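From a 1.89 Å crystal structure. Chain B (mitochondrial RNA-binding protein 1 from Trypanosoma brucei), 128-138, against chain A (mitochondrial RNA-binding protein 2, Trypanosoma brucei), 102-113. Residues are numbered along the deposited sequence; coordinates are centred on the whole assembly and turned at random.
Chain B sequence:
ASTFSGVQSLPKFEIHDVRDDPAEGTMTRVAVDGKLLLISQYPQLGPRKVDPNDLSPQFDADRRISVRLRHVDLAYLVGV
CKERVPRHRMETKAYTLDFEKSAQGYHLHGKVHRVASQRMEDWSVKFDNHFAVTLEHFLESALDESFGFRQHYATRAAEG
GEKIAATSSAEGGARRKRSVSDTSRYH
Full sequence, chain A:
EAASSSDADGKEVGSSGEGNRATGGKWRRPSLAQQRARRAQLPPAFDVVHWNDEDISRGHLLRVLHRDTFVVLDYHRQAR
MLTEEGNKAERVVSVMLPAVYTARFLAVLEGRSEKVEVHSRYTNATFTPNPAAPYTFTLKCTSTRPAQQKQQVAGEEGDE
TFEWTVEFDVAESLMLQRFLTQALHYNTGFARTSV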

# COMPACT_ATOMS: atom_id res chain seq x y z
N ASP B 128 -5.44 16.90 -13.52
CA ASP B 128 -6.78 17.11 -12.98
C ASP B 128 -7.70 15.91 -13.13
O ASP B 128 -7.49 15.06 -13.99
CB ASP B 128 -7.42 18.34 -13.67
CG ASP B 128 -6.78 19.66 -13.23
OD1 ASP B 128 -6.06 19.66 -12.22
OD2 ASP B 128 -7.03 20.70 -13.88
N ASN B 129 -8.74 15.86 -12.31
CA ASN B 129 -9.71 14.78 -12.38
C ASN B 129 -9.07 13.38 -12.34
O ASN B 129 -8.27 13.11 -11.44
CB ASN B 129 -10.55 14.99 -13.64
CG ASN B 129 -11.13 16.38 -13.67
OD1 ASN B 129 -11.70 16.83 -12.68
ND2 ASN B 129 -10.94 17.07 -14.77
N HIS B 130 -9.40 12.50 -13.27
CA HIS B 130 -8.85 11.14 -13.18
C HIS B 130 -7.32 11.13 -13.30
O HIS B 130 -6.68 10.19 -12.83
CB HIS B 130 -9.49 10.19 -14.22
CG HIS B 130 -9.24 10.61 -15.64
ND1 HIS B 130 -8.22 10.09 -16.40
CD2 HIS B 130 -9.88 11.51 -16.42
CE1 HIS B 130 -8.23 10.65 -17.59
NE2 HIS B 130 -9.23 11.52 -17.64
N PHE B 131 -6.72 12.16 -13.92
CA PHE B 131 -5.26 12.20 -13.99
C PHE B 131 -4.69 12.59 -12.61
O PHE B 131 -3.55 12.29 -12.32
CB PHE B 131 -4.75 13.25 -15.02
CG PHE B 131 -5.08 12.89 -16.44
CD1 PHE B 131 -4.54 11.77 -17.03
CD2 PHE B 131 -5.97 13.67 -17.17
CE1 PHE B 131 -4.89 11.42 -18.37
CE2 PHE B 131 -6.31 13.33 -18.50
CZ PHE B 131 -5.76 12.20 -19.08
N ALA B 132 -5.46 13.31 -11.80
CA ALA B 132 -4.99 13.62 -10.43
C ALA B 132 -4.95 12.29 -9.65
O ALA B 132 -4.05 12.04 -8.85
CB ALA B 132 -5.96 14.59 -9.72
N VAL B 133 -5.95 11.42 -9.88
CA VAL B 133 -5.95 10.10 -9.20
C VAL B 133 -4.75 9.26 -9.70
O VAL B 133 -4.04 8.62 -8.92
CB VAL B 133 -7.25 9.36 -9.51
CG1 VAL B 133 -7.20 7.90 -8.92
CG2 VAL B 133 -8.42 10.18 -8.91
N THR B 134 -4.52 9.29 -11.00
CA THR B 134 -3.39 8.57 -11.61
C THR B 134 -2.05 9.03 -10.95
O THR B 134 -1.21 8.22 -10.53
CB THR B 134 -3.36 8.86 -13.13
OG1 THR B 134 -4.55 8.30 -13.73
CG2 THR B 134 -2.13 8.26 -13.78
N LEU B 135 -1.90 10.33 -10.81
CA LEU B 135 -0.69 10.91 -10.22
C LEU B 135 -0.55 10.52 -8.74
O LEU B 135 0.53 10.12 -8.31
CB LEU B 135 -0.71 12.45 -10.34
CG LEU B 135 0.51 13.11 -9.67
CD1 LEU B 135 1.79 12.76 -10.45
CD2 LEU B 135 0.33 14.60 -9.66
N GLU B 136 -1.61 10.68 -7.96
CA GLU B 136 -1.56 10.27 -6.55
C GLU B 136 -1.14 8.80 -6.41
O GLU B 136 -0.26 8.48 -5.59
CB GLU B 136 -2.95 10.44 -5.89
CG GLU B 136 -3.39 11.92 -5.68
CD GLU B 136 -4.87 12.08 -5.32
OE1 GLU B 136 -5.23 13.18 -4.86
OE2 GLU B 136 -5.67 11.13 -5.52
N HIS B 137 -1.79 7.90 -7.17
CA HIS B 137 -1.43 6.48 -7.05
C HIS B 137 0.03 6.21 -7.44
O HIS B 137 0.71 5.41 -6.79
CB HIS B 137 -2.37 5.63 -7.91
CG HIS B 137 -3.70 5.37 -7.25
ND1 HIS B 137 -4.05 4.15 -6.74
CD2 HIS B 137 -4.71 6.22 -6.94
CE1 HIS B 137 -5.23 4.25 -6.13
NE2 HIS B 137 -5.64 5.50 -6.24
N PHE B 138 0.49 6.89 -8.50
CA PHE B 138 1.86 6.71 -8.96
C PHE B 138 2.85 7.17 -7.90
O PHE B 138 3.83 6.50 -7.63
CB PHE B 138 2.11 7.51 -10.28
CG PHE B 138 3.46 7.23 -10.90
CD1 PHE B 138 4.59 7.95 -10.51
CD2 PHE B 138 3.60 6.17 -11.79
CE1 PHE B 138 5.90 7.62 -11.00
CE2 PHE B 138 4.89 5.82 -12.30
CZ PHE B 138 6.05 6.55 -11.90
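Chain A 102-113: TARFLAVLEGRS

How does chain A lie on chain B? Residues 102-109 of chain A are helical and cross the chain B helix, 130-138, nearly at right angles: the N-to-C directions differ by 93°, and the axes approach to 8.4 Å. Such a crossing confines close backbone packing to a small patch, where CA of His130(B) lies 5.3 Å from CA of Arg104(A). Beyond its helix, chain A turns through Gly111(A), whose positive phi (86°) belongs to a Schellman motif; N of Arg112(A) bonds back to O of Ala107(A) at 2.9 Å. This turn leaves Arg112(A) with its CA-to-CB bond toward chain B.

What fills the centre of the crossing? Val133(B), with chi1 t, places CG1 3.8 Å from CB of Leu106(A) and CG2 3.8 Å from CB of Ala107(A), so its two methyls meet successive residues of the chain A helix. The small Ala103(A) lets the backbones come close: its CB is 3.6 Å from O of His130(B) and 3.2 Å from OG1 of Thr134(B).

Why does His137(B) adopt its conformation? With chi1 m and chi2 at -108°, the ring offers a face to Leu106(A) and an edge to Glu110(A). CD1 of Leu106(A), carried by an m,t rotamer, sits 3.9 Å from the centroid of the His137(B) ring in a CH-pi contact. At the edge, NE2 of His137(B) donates a hydrogen bond to OE2 of Glu110(A) at 2.7 Å; the extended chi2 of Glu110(A), t, carries its carboxylate out to this bond.

How does Arg112(A) reach across? Its chi1 and chi2 are both t, then chi3 turns to m, so the chain extends before bending its guanidinium over CB of Ala132(B), 3.7 Å from CZ of Arg112(A). CD of Arg112(A) also packs 3.8 Å from CG2 of Val133(B). At the guanidinium edge, NH2 of Arg112(A) forms a salt bridge with OE1 of Glu136(B) at 2.9 Å. The other carboxylate oxygen, OE2 of Glu136(B), is 4.0 Å from OE1 of Glu110(A); water 1 donates to both, bridging these like charges.

What happens at the start of the chain B helix? His130(B), with chi1 p, lays one ring face against the guanidinium of Arg104(A), whose long m,t,t side chain begins sideways but ends nearer chain B. NE2 of His130(B) and NH2 of Arg104(A) are 3.4 Å apart, yet the poor angle rules out a hydrogen bond; this is a face-to-face approach of two flat groups.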

# COMPACT_ATOMS: atom_id res chain seq x y z
N THR A 102 -9.41 2.42 -15.22
CA THR A 102 -9.02 2.15 -13.84
C THR A 102 -9.03 3.40 -12.99
O THR A 102 -9.70 3.42 -11.96
CB THR A 102 -7.65 1.43 -13.79
OG1 THR A 102 -7.72 0.21 -14.56
CG2 THR A 102 -7.29 1.07 -12.35
N ALA A 103 -8.33 4.44 -13.43
CA ALA A 103 -8.31 5.70 -12.64
C ALA A 103 -9.69 6.36 -12.57
O ALA A 103 -9.99 7.05 -11.60
CB ALA A 103 -7.27 6.70 -13.23
N ARG A 104 -10.50 6.19 -13.62
CA ARG A 104 -11.84 6.76 -13.62
C ARG A 104 -12.76 6.09 -12.59
O ARG A 104 -13.55 6.79 -11.97
CB ARG A 104 -12.48 6.64 -15.01
CG ARG A 104 -11.87 7.70 -15.99
CD ARG A 104 -12.47 7.48 -17.42
NE ARG A 104 -12.01 8.47 -18.38
CZ ARG A 104 -12.45 9.74 -18.44
NH1 ARG A 104 -13.37 10.18 -17.57
NH2 ARG A 104 -11.96 10.57 -19.35
N PHE A 105 -12.64 4.78 -12.40
CA PHE A 105 -13.44 4.06 -11.38
C PHE A 105 -12.85 4.44 -9.99
O PHE A 105 -13.58 4.68 -9.01
CB PHE A 105 -13.34 2.55 -11.57
CG PHE A 105 -14.45 1.99 -12.47
CD1 PHE A 105 -15.51 1.29 -11.93
CD2 PHE A 105 -14.40 2.16 -13.86
CE1 PHE A 105 -16.53 0.76 -12.78
CE2 PHE A 105 -15.41 1.64 -14.70
CZ PHE A 105 -16.46 0.94 -14.14
N LEU A 106 -11.52 4.47 -9.88
CA LEU A 106 -10.90 4.89 -8.61
C LEU A 106 -11.34 6.30 -8.22
O LEU A 106 -11.57 6.59 -7.04
CB LEU A 106 -9.36 4.82 -8.74
CG LEU A 106 -8.79 3.41 -8.64
CD1 LEU A 106 -7.27 3.50 -9.11
CD2 LEU A 106 -8.88 2.84 -7.14
N ALA A 107 -11.49 7.20 -9.20
CA ALA A 107 -11.91 8.56 -8.88
C ALA A 107 -13.30 8.55 -8.25
O ALA A 107 -13.60 9.35 -7.34
CB ALA A 107 -11.91 9.46 -10.15
N VAL A 108 -14.16 7.67 -8.72
CA VAL A 108 -15.52 7.60 -8.13
C VAL A 108 -15.41 6.98 -6.70
O VAL A 108 -15.94 7.53 -5.72
CB VAL A 108 -16.45 6.74 -9.01
CG1 VAL A 108 -17.82 6.53 -8.29
CG2 VAL A 108 -16.70 7.48 -10.36
N LEU A 109 -14.68 5.89 -6.57
CA LEU A 109 -14.52 5.24 -5.27
C LEU A 109 -13.90 6.13 -4.20
O LEU A 109 -14.26 6.06 -3.02
CB LEU A 109 -13.68 3.97 -5.40
CG LEU A 109 -14.38 2.85 -6.18
CD1 LEU A 109 -13.36 1.84 -6.73
CD2 LEU A 109 -15.34 2.15 -5.21
N GLU A 110 -12.98 6.98 -4.63
CA GLU A 110 -12.26 7.88 -3.75
C GLU A 110 -12.99 9.18 -3.51
O GLU A 110 -12.49 10.04 -2.79
CB GLU A 110 -10.83 8.12 -4.32
CG GLU A 110 -10.03 6.78 -4.29
CD GLU A 110 -8.64 6.89 -4.85
OE1 GLU A 110 -8.19 8.03 -5.07
OE2 GLU A 110 -8.02 5.82 -5.10
N GLY A 111 -14.16 9.34 -4.13
CA GLY A 111 -14.94 10.54 -3.88
C GLY A 111 -14.64 11.77 -4.70
O GLY A 111 -15.22 12.81 -4.46
N ARG A 112 -13.73 11.66 -5.66
CA ARG A 112 -13.40 12.83 -6.46
C ARG A 112 -14.36 12.99 -7.61
O ARG A 112 -14.58 14.09 -8.11
CB ARG A 112 -11.94 12.69 -6.99
CG ARG A 112 -11.47 13.82 -7.81
CD ARG A 112 -10.04 13.56 -8.33
NE ARG A 112 -8.97 13.63 -7.33
CZ ARG A 112 -8.41 14.78 -6.92
NH1 ARG A 112 -8.82 15.93 -7.42
NH2 ARG A 112 -7.39 14.77 -6.06
N SER A 113 -14.93 11.88 -8.09
CA SER A 113 -15.86 11.96 -9.20
C SER A 113 -17.23 11.43 -8.81
O SER A 113 -17.32 10.51 -8.04
CB SER A 113 -15.33 11.16 -10.40
OG SER A 113 -16.36 10.97 -11.36
O HOH W 1 -5.67 8.49 -4.86
O HOH W 2 -8.33 11.34 -5.49
O HOH W 3 -11.13 16.68 -9.30
O HOH W 4 -13.66 16.02 -10.26